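Local coordinates for alcohol dehydrogenase, zinc-containing (Streptococcus pneumoniae serotype 2, PDB 5YLN), which probably oxidises alcohols with NAD+ as a zinc-dependent medium-chain dehydrogenase, pairing a GroES-like domain with a Rossmann-type coenzyme domain, at residues 32-42 and 64-73. Residues are numbered along the deposited sequence; the frame is centred on the assembly and turned at random.
With ZN (zinc ion), chain E.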
# COMPACT_ATOMS: atom_id res chain seq x y z
N ALA A 32 22.34 25.41 14.03
CA ALA A 32 23.41 26.09 13.25
C ALA A 32 23.00 27.14 12.15
O ALA A 32 21.87 27.18 11.66
CB ALA A 32 24.30 25.04 12.60
N ILE A 33 23.97 27.98 11.77
CA ILE A 33 23.87 28.87 10.61
C ILE A 33 24.84 28.38 9.55
O ILE A 33 26.04 28.22 9.82
CB ILE A 33 24.17 30.34 10.96
CG1 ILE A 33 23.20 30.91 12.01
CG2 ILE A 33 24.21 31.21 9.69
CD1 ILE A 33 21.72 30.69 11.71
N VAL A 34 24.33 28.16 8.34
CA VAL A 34 25.11 27.63 7.23
C VAL A 34 25.18 28.68 6.13
O VAL A 34 24.17 29.33 5.81
CB VAL A 34 24.49 26.31 6.71
CG1 VAL A 34 25.26 25.78 5.52
CG2 VAL A 34 24.48 25.27 7.83
N ARG A 35 26.37 28.85 5.56
CA ARG A 35 26.54 29.67 4.36
C ARG A 35 26.32 28.80 3.13
O ARG A 35 27.07 27.84 2.91
CB ARG A 35 27.93 30.30 4.32
CG ARG A 35 28.25 30.92 2.96
CD ARG A 35 29.45 31.87 3.00
NE ARG A 35 30.66 31.26 3.55
CZ ARG A 35 31.46 30.45 2.86
NH1 ARG A 35 31.17 30.13 1.60
NH2 ARG A 35 32.56 29.95 3.43
N ILE A 36 25.30 29.13 2.34
CA ILE A 36 25.00 28.32 1.16
C ILE A 36 26.12 28.49 0.13
O ILE A 36 26.52 29.61 -0.20
CB ILE A 36 23.64 28.69 0.55
CG1 ILE A 36 22.49 28.46 1.54
CG2 ILE A 36 23.39 27.90 -0.71
CD1 ILE A 36 22.35 27.04 2.01
N VAL A 37 26.63 27.37 -0.36
CA VAL A 37 27.59 27.35 -1.46
C VAL A 37 26.89 27.11 -2.80
O VAL A 37 27.13 27.84 -3.75
CB VAL A 37 28.68 26.28 -1.21
CG1 VAL A 37 29.54 26.06 -2.45
CG2 VAL A 37 29.56 26.68 -0.02
N LYS A 38 26.02 26.10 -2.87
CA LYS A 38 25.30 25.77 -4.09
C LYS A 38 23.91 25.26 -3.75
O LYS A 38 23.70 24.62 -2.73
CB LYS A 38 26.04 24.72 -4.92
CG LYS A 38 27.15 25.27 -5.79
CD LYS A 38 28.03 24.15 -6.34
CE LYS A 38 29.27 24.75 -6.99
NZ LYS A 38 30.03 23.76 -7.78
N THR A 39 22.95 25.56 -4.62
CA THR A 39 21.57 25.17 -4.40
C THR A 39 20.96 24.81 -5.75
O THR A 39 21.64 24.81 -6.78
CB THR A 39 20.80 26.28 -3.67
OG1 THR A 39 19.54 25.79 -3.22
CG2 THR A 39 20.56 27.53 -4.59
N THR A 40 19.67 24.49 -5.73
CA THR A 40 18.91 24.18 -6.94
C THR A 40 17.43 24.57 -6.73
O THR A 40 17.04 25.11 -5.70
CB THR A 40 19.11 22.69 -7.30
OG1 THR A 40 18.49 22.37 -8.56
CG2 THR A 40 18.52 21.80 -6.24
N ILE A 41 16.61 24.28 -7.74
CA ILE A 41 15.16 24.50 -7.71
C ILE A 41 14.47 23.15 -7.83
O ILE A 41 14.89 22.28 -8.61
CB ILE A 41 14.68 25.43 -8.85
CG1 ILE A 41 15.58 26.66 -9.02
CG2 ILE A 41 13.25 25.87 -8.62
CD1 ILE A 41 15.37 27.36 -10.33
N CYS A 42 13.39 22.98 -7.08
CA CYS A 42 12.54 21.81 -7.13
C CYS A 42 11.22 22.18 -7.79
O CYS A 42 10.80 23.34 -7.76
CB CYS A 42 12.28 21.28 -5.72
SG CYS A 42 11.10 19.94 -5.66
N HIS A 64 14.64 24.20 -0.78
CA HIS A 64 14.96 23.25 0.27
C HIS A 64 16.02 22.25 -0.17
O HIS A 64 15.98 21.10 0.25
CB HIS A 64 13.69 22.51 0.74
CG HIS A 64 12.87 21.96 -0.38
ND1 HIS A 64 11.93 22.72 -1.05
CD2 HIS A 64 12.87 20.75 -0.97
CE1 HIS A 64 11.38 21.98 -2.00
NE2 HIS A 64 11.93 20.78 -1.97
N GLU A 65 16.97 22.66 -1.01
CA GLU A 65 18.07 21.81 -1.45
C GLU A 65 19.36 22.61 -1.42
O GLU A 65 19.37 23.78 -1.83
CB GLU A 65 17.83 21.27 -2.87
CG GLU A 65 16.49 20.51 -3.06
CD GLU A 65 16.11 20.42 -4.52
OE1 GLU A 65 16.59 19.50 -5.21
OE2 GLU A 65 15.39 21.32 -5.02
N GLY A 66 20.44 21.99 -0.94
CA GLY A 66 21.72 22.69 -0.99
C GLY A 66 22.87 22.05 -0.22
O GLY A 66 22.67 21.15 0.60
N ILE A 67 24.09 22.53 -0.52
CA ILE A 67 25.30 22.29 0.25
C ILE A 67 25.84 23.65 0.68
O ILE A 67 25.59 24.69 0.05
CB ILE A 67 26.39 21.53 -0.54
CG1 ILE A 67 26.74 22.29 -1.83
CG2 ILE A 67 25.98 20.10 -0.83
CD1 ILE A 67 28.05 21.86 -2.49
N GLY A 68 26.62 23.64 1.76
CA GLY A 68 27.24 24.86 2.23
C GLY A 68 28.33 24.61 3.24
O GLY A 68 28.85 23.50 3.37
N ILE A 69 28.67 25.67 3.96
CA ILE A 69 29.76 25.69 4.93
C ILE A 69 29.23 26.25 6.24
O ILE A 69 28.64 27.34 6.26
CB ILE A 69 30.96 26.51 4.40
CG1 ILE A 69 31.60 25.77 3.23
CG2 ILE A 69 31.96 26.82 5.52
CD1 ILE A 69 32.68 26.54 2.53
N VAL A 70 29.41 25.49 7.33
CA VAL A 70 28.96 25.93 8.65
C VAL A 70 29.67 27.22 9.02
O VAL A 70 30.90 27.33 8.93
CB VAL A 70 29.21 24.83 9.70
CG1 VAL A 70 28.86 25.34 11.07
CG2 VAL A 70 28.41 23.57 9.37
N GLU A 71 28.88 28.23 9.41
CA GLU A 71 29.38 29.51 9.89
C GLU A 71 29.35 29.63 11.41
O GLU A 71 30.23 30.27 11.99
CB GLU A 71 28.56 30.67 9.30
CG GLU A 71 28.78 30.92 7.81
CD GLU A 71 29.92 31.91 7.55
OE1 GLU A 71 30.12 32.81 8.39
OE2 GLU A 71 30.59 31.78 6.50
N GLU A 72 28.36 29.01 12.04
CA GLU A 72 28.13 29.14 13.47
C GLU A 72 27.24 27.99 13.91
O GLU A 72 26.40 27.52 13.14
CB GLU A 72 27.49 30.50 13.82
CG GLU A 72 27.24 30.72 15.31
CD GLU A 72 26.65 32.09 15.62
OE1 GLU A 72 26.15 32.74 14.68
OE2 GLU A 72 26.68 32.51 16.81
N VAL A 73 27.45 27.53 15.14
CA VAL A 73 26.64 26.49 15.74
C VAL A 73 26.22 26.97 17.12
O VAL A 73 26.87 27.83 17.72
CB VAL A 73 27.37 25.12 15.84
CG1 VAL A 73 27.65 24.52 14.45
CG2 VAL A 73 28.67 25.25 16.67
ZN ZN E . 11.69 19.21 -3.31
O HOH W 1 16.80 25.11 -2.80
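With SG swung anti to its backbone N (chi1 174°), C42 brings that sulfur to the zinc ion, and H64, its ring set between backbone N and carbonyl carbon (chi1 48°), turns NE2 to the same metal. Both ligands sit just beyond one end of an antiparallel ladder in the GroES-like domain, strands 33-39 and 66-72, a worked example of how paired strands bring the loops that leave and enter them to one metal. Zinc lies 2.5 Å from C42 SG and 2.1 Å from H64 NE2; the site is consistent with the catalytic zinc of this family. E65 lays OE2 against C42 CB and packs its carboxylate on T40 CG2, while OE1 is salt-bridged to K346. A water between the segments accepts from E65 N and lies within hydrogen-bonding distance of T40 O. Two classic bulges offset the register: V37 N and K38 N both bond to I67 O, and E71 and E72 both face I33. R35 bends at chi3 (55°) alongside I69, whose CB lies over one guanidinium face near its rim; NE makes a salt bridge to E71 OE2, 3.0 Å away near the guanidinium plane, meeting its anti side tilted from the carboxylate plane.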